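Local coordinates for protein (sliding clamp) (Enterobacteria phage RB69, PDB 1B77), which forms a three-subunit ring that probably encircles DNA and tethers the DNA polymerase to it for processive replication, at residues 1-13 against 60-73. Numbering follows the deposited sequence.
Sequences MKLSKDTIAILKN and FLSILSLVSDDAEI
The two helices of the N-terminal clamp domain pack here in near-antiparallel fashion, and the chain start is pinned beside strand 72-75. L61 carries the helix contact. Its CD1 lies 3.5 Å from the backbone N of K12, and the L11 side chain crosses that of L61 at about a right angle, its CB touching L61 CD1. I8 runs past L61 in the opposite direction. L64 CD1 extends the apolar seam, meeting L3 CD1 at 3.7 Å and I8 CD1 at 4.2 Å. L3 CD1 also reaches the edge of the F60 ring.

At the other end the E72 carboxylate makes two salt bridges. OE2 takes the M1 amino group (N to OE2, 2.7 Å) nearly head-on, and OE1 takes K2 NZ on its syn side, 28° out of the carboxylate plane. The bend at K2 chi4 (67°) turns NZ to it. M1 N also bonds I73 O at 2.7 Å, and D49 adds a third acceptor. Two waters bridge the backbones: one joins L3 N to A71 O, the other L3 O to D69 O.

S4 sits at the N-cap position of helix 5-15, its OG bonded to D46. Strand 28-32 packs on L11, strand 81-84 on L64 and I73, and W92 meets F60 edge-to-face.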
loop_
_atom_site.group_PDB
_atom_site.type_symbol
_atom_site.label_atom_id
_atom_site.label_comp_id
_atom_site.label_asym_id
_atom_site.label_seq_id
_atom_site.Cartn_x
_atom_site.Cartn_y
_atom_site.Cartn_z
ATOM N N MET A 1 -15.700 -0.981 -31.397
ATOM C CA MET A 1 -16.052 -2.044 -30.415
ATOM C C MET A 1 -16.099 -1.485 -29.000
ATOM O O MET A 1 -15.608 -0.390 -28.737
ATOM C CB MET A 1 -15.020 -3.171 -30.454
ATOM C CG MET A 1 -13.645 -2.742 -29.984
ATOM S SD MET A 1 -12.550 -4.128 -29.691
ATOM C CE MET A 1 -13.357 -4.861 -28.319
ATOM N N LYS A 2 -16.690 -2.255 -28.093
ATOM C CA LYS A 2 -16.782 -1.857 -26.701
ATOM C C LYS A 2 -16.314 -2.994 -25.807
ATOM O O LYS A 2 -16.514 -4.162 -26.122
ATOM C CB LYS A 2 -18.220 -1.475 -26.342
ATOM C CG LYS A 2 -18.732 -0.237 -27.062
ATOM C CD LYS A 2 -20.111 0.163 -26.555
ATOM C CE LYS A 2 -20.616 1.450 -27.207
ATOM N NZ LYS A 2 -20.890 1.308 -28.668
ATOM N N LEU A 3 -15.672 -2.649 -24.698
ATOM C CA LEU A 3 -15.205 -3.654 -23.759
ATOM C C LEU A 3 -15.909 -3.477 -22.422
ATOM O O LEU A 3 -15.781 -2.439 -21.777
ATOM C CB LEU A 3 -13.693 -3.546 -23.563
ATOM C CG LEU A 3 -12.851 -3.898 -24.789
ATOM C CD1 LEU A 3 -11.382 -3.672 -24.485
ATOM C CD2 LEU A 3 -13.105 -5.349 -25.179
ATOM N N SER A 4 -16.663 -4.494 -22.020
ATOM C CA SER A 4 -17.380 -4.461 -20.751
ATOM C C SER A 4 -16.402 -4.792 -19.626
ATOM O O SER A 4 -15.297 -5.280 -19.878
ATOM C CB SER A 4 -18.520 -5.482 -20.760
ATOM O OG SER A 4 -18.018 -6.792 -20.949
ATOM N N LYS A 5 -16.813 -4.528 -18.389
ATOM C CA LYS A 5 -15.971 -4.788 -17.228
ATOM C C LYS A 5 -15.634 -6.267 -17.044
ATOM O O LYS A 5 -14.562 -6.603 -16.538
ATOM C CB LYS A 5 -16.634 -4.234 -15.961
ATOM C CG LYS A 5 -16.564 -2.709 -15.843
ATOM C CD LYS A 5 -15.574 -2.276 -14.763
ATOM C CE LYS A 5 -15.398 -0.759 -14.744
ATOM N NZ LYS A 5 -14.514 -0.305 -13.621
ATOM N N ASP A 6 -16.547 -7.148 -17.441
ATOM C CA ASP A 6 -16.300 -8.585 -17.329
ATOM C C ASP A 6 -15.173 -8.977 -18.281
ATOM O O ASP A 6 -14.250 -9.710 -17.913
ATOM C CB ASP A 6 -17.552 -9.380 -17.686
ATOM C CG ASP A 6 -18.615 -9.292 -16.623
ATOM O OD1 ASP A 6 -18.329 -9.682 -15.464
ATOM O OD2 ASP A 6 -19.734 -8.838 -16.953
ATOM N N THR A 7 -15.272 -8.496 -19.517
ATOM C CA THR A 7 -14.257 -8.770 -20.516
ATOM C C THR A 7 -12.934 -8.185 -20.035
ATOM O O THR A 7 -11.909 -8.854 -20.062
ATOM C CB THR A 7 -14.637 -8.141 -21.864
ATOM O OG1 THR A 7 -15.808 -8.796 -22.365
ATOM C CG2 THR A 7 -13.485 -8.287 -22.878
ATOM N N ILE A 8 -12.979 -6.935 -19.579
ATOM C CA ILE A 8 -11.801 -6.240 -19.081
ATOM C C ILE A 8 -11.128 -7.005 -17.951
ATOM O O ILE A 8 -9.899 -7.074 -17.883
ATOM C CB ILE A 8 -12.163 -4.816 -18.581
ATOM C CG1 ILE A 8 -12.590 -3.942 -19.773
ATOM C CG2 ILE A 8 -10.969 -4.196 -17.851
ATOM C CD1 ILE A 8 -13.058 -2.532 -19.398
ATOM N N ALA A 9 -11.933 -7.579 -17.063
ATOM C CA ALA A 9 -11.386 -8.336 -15.944
ATOM C C ALA A 9 -10.658 -9.586 -16.434
ATOM O O ALA A 9 -9.624 -9.958 -15.883
ATOM C CB ALA A 9 -12.501 -8.721 -14.962
ATOM N N ILE A 10 -11.182 -10.233 -17.469
ATOM C CA ILE A 10 -10.515 -11.423 -17.971
ATOM C C ILE A 10 -9.248 -11.029 -18.717
ATOM O O ILE A 10 -8.235 -11.733 -18.647
ATOM C CB ILE A 10 -11.433 -12.252 -18.888
ATOM C CG1 ILE A 10 -12.645 -12.743 -18.084
ATOM C CG2 ILE A 10 -10.663 -13.453 -19.433
ATOM C CD1 ILE A 10 -13.715 -13.495 -18.902
ATOM N N LEU A 11 -9.295 -9.900 -19.419
ATOM C CA LEU A 11 -8.122 -9.427 -20.146
ATOM C C LEU A 11 -6.998 -9.076 -19.177
ATOM O O LEU A 11 -5.816 -9.184 -19.511
ATOM C CB LEU A 11 -8.476 -8.202 -20.998
ATOM C CG LEU A 11 -9.153 -8.548 -22.321
ATOM C CD1 LEU A 11 -9.661 -7.289 -23.002
ATOM C CD2 LEU A 11 -8.143 -9.302 -23.206
ATOM N N LYS A 12 -7.374 -8.652 -17.976
ATOM C CA LYS A 12 -6.395 -8.301 -16.962
ATOM C C LYS A 12 -5.698 -9.578 -16.469
ATOM O O LYS A 12 -4.507 -9.554 -16.161
ATOM C CB LYS A 12 -7.065 -7.563 -15.798
ATOM C CG LYS A 12 -6.119 -6.623 -15.054
ATOM C CD LYS A 12 -6.809 -5.839 -13.937
ATOM C CE LYS A 12 -5.831 -4.843 -13.274
ATOM N NZ LYS A 12 -5.373 -3.735 -14.198
ATOM N N ASN A 13 -6.426 -10.693 -16.405
ATOM C CA ASN A 13 -5.809 -11.954 -15.986
ATOM C C ASN A 13 -4.835 -12.395 -17.082
ATOM O O ASN A 13 -3.753 -12.895 -16.791
ATOM C CB ASN A 13 -6.873 -13.037 -15.758
ATOM C CG ASN A 13 -6.266 -14.428 -15.536
ATOM O OD1 ASN A 13 -6.355 -15.298 -16.405
ATOM N ND2 ASN A 13 -5.653 -14.638 -14.374
ATOM N N PHE A 60 -3.178 -0.422 -21.075
ATOM C CA PHE A 60 -4.296 -0.111 -21.961
ATOM C C PHE A 60 -5.585 -0.258 -21.150
ATOM O O PHE A 60 -6.408 0.657 -21.099
ATOM C CB PHE A 60 -4.315 -1.089 -23.139
ATOM C CG PHE A 60 -5.540 -0.977 -24.008
ATOM C CD1 PHE A 60 -5.734 0.126 -24.827
ATOM C CD2 PHE A 60 -6.493 -1.988 -24.016
ATOM C CE1 PHE A 60 -6.859 0.224 -25.647
ATOM C CE2 PHE A 60 -7.620 -1.901 -24.829
ATOM C CZ PHE A 60 -7.802 -0.793 -25.647
ATOM N N LEU A 61 -5.755 -1.417 -20.515
ATOM C CA LEU A 61 -6.939 -1.676 -19.698
ATOM C C LEU A 61 -7.120 -0.612 -18.612
ATOM O O LEU A 61 -8.234 -0.131 -18.395
ATOM C CB LEU A 61 -6.849 -3.063 -19.058
ATOM C CG LEU A 61 -6.784 -4.213 -20.072
ATOM C CD1 LEU A 61 -6.520 -5.532 -19.346
ATOM C CD2 LEU A 61 -8.092 -4.266 -20.863
ATOM N N SER A 62 -6.032 -0.244 -17.937
ATOM C CA SER A 62 -6.110 0.779 -16.895
ATOM C C SER A 62 -6.639 2.089 -17.478
ATOM O O SER A 62 -7.424 2.795 -16.848
ATOM C CB SER A 62 -4.737 1.017 -16.271
ATOM O OG SER A 62 -4.295 -0.144 -15.594
ATOM N N ILE A 63 -6.209 2.408 -18.692
ATOM C CA ILE A 63 -6.665 3.625 -19.346
ATOM C C ILE A 63 -8.184 3.606 -19.583
ATOM O O ILE A 63 -8.839 4.651 -19.543
ATOM C CB ILE A 63 -5.901 3.831 -20.679
ATOM C CG1 ILE A 63 -4.717 4.770 -20.437
ATOM C CG2 ILE A 63 -6.820 4.365 -21.768
ATOM C CD1 ILE A 63 -5.120 6.144 -19.968
ATOM N N LEU A 64 -8.743 2.422 -19.816
ATOM C CA LEU A 64 -10.180 2.319 -20.056
ATOM C C LEU A 64 -10.960 2.638 -18.787
ATOM O O LEU A 64 -12.121 3.034 -18.844
ATOM C CB LEU A 64 -10.555 0.914 -20.554
ATOM C CG LEU A 64 -9.997 0.497 -21.920
ATOM C CD1 LEU A 64 -10.409 -0.935 -22.235
ATOM C CD2 LEU A 64 -10.503 1.455 -22.997
ATOM N N SER A 65 -10.318 2.480 -17.641
ATOM C CA SER A 65 -10.990 2.753 -16.378
ATOM C C SER A 65 -11.216 4.251 -16.182
ATOM O O SER A 65 -12.026 4.649 -15.347
ATOM C CB SER A 65 -10.168 2.205 -15.203
ATOM O OG SER A 65 -9.032 3.016 -14.963
ATOM N N LEU A 66 -10.514 5.070 -16.965
ATOM C CA LEU A 66 -10.610 6.527 -16.863
ATOM C C LEU A 66 -11.631 7.176 -17.791
ATOM O O LEU A 66 -11.811 8.389 -17.750
ATOM C CB LEU A 66 -9.237 7.161 -17.116
ATOM C CG LEU A 66 -8.114 6.750 -16.158
ATOM C CD1 LEU A 66 -6.813 7.422 -16.566
ATOM C CD2 LEU A 66 -8.495 7.122 -14.728
ATOM N N VAL A 67 -12.287 6.381 -18.634
ATOM C CA VAL A 67 -13.289 6.918 -19.561
ATOM C C VAL A 67 -14.661 6.270 -19.357
ATOM O O VAL A 67 -14.797 5.321 -18.587
ATOM C CB VAL A 67 -12.858 6.716 -21.031
ATOM C CG1 VAL A 67 -11.587 7.499 -21.311
ATOM C CG2 VAL A 67 -12.635 5.228 -21.315
ATOM N N SER A 68 -15.674 6.786 -20.048
ATOM C CA SER A 68 -17.026 6.244 -19.937
ATOM C C SER A 68 -17.030 4.752 -20.246
ATOM O O SER A 68 -16.402 4.305 -21.212
ATOM C CB SER A 68 -17.971 6.957 -20.910
ATOM O OG SER A 68 -17.946 8.358 -20.713
ATOM N N ASP A 69 -17.751 3.988 -19.428
ATOM C CA ASP A 69 -17.838 2.543 -19.598
ATOM C C ASP A 69 -18.283 2.126 -21.003
ATOM O O ASP A 69 -18.032 0.998 -21.424
ATOM C CB ASP A 69 -18.801 1.945 -18.567
ATOM C CG ASP A 69 -18.428 2.305 -17.139
ATOM O OD1 ASP A 69 -17.247 2.114 -16.762
ATOM O OD2 ASP A 69 -19.316 2.773 -16.390
ATOM N N ASP A 70 -18.940 3.026 -21.727
ATOM C CA ASP A 70 -19.400 2.704 -23.070
ATOM C C ASP A 70 -18.540 3.372 -24.140
ATOM O O ASP A 70 -18.965 3.524 -25.290
ATOM C CB ASP A 70 -20.869 3.113 -23.243
ATOM C CG ASP A 70 -21.052 4.610 -23.376
ATOM O OD1 ASP A 70 -20.583 5.351 -22.482
ATOM O OD2 ASP A 70 -21.670 5.047 -24.379
ATOM N N ALA A 71 -17.329 3.766 -23.760
ATOM C CA ALA A 71 -16.425 4.405 -24.702
ATOM C C ALA A 71 -16.248 3.501 -25.919
ATOM O O ALA A 71 -15.986 2.305 -25.789
ATOM C CB ALA A 71 -15.077 4.674 -24.038
ATOM N N GLU A 72 -16.404 4.080 -27.102
ATOM C CA GLU A 72 -16.268 3.336 -28.341
ATOM C C GLU A 72 -14.797 3.316 -28.735
ATOM O O GLU A 72 -14.141 4.359 -28.763
ATOM C CB GLU A 72 -17.094 4.019 -29.433
ATOM C CG GLU A 72 -17.143 3.294 -30.768
ATOM C CD GLU A 72 -18.036 2.057 -30.752
ATOM O OE1 GLU A 72 -19.208 2.165 -30.322
ATOM O OE2 GLU A 72 -17.565 0.980 -31.185
ATOM N N ILE A 73 -14.270 2.132 -29.021
ATOM C CA ILE A 73 -12.875 2.028 -29.422
ATOM C C ILE A 73 -12.757 1.448 -30.824
ATOM O O ILE A 73 -13.416 0.467 -31.160
ATOM C CB ILE A 73 -12.060 1.178 -28.424
ATOM C CG1 ILE A 73 -10.702 0.839 -29.034
ATOM C CG2 ILE A 73 -12.831 -0.054 -28.032
ATOM C CD1 ILE A 73 -9.818 -0.003 -28.151
HETATM O O HOH W 1 -15.745 0.088 -24.167
HETATM O O HOH W 2 -16.673 -1.154 -19.758
#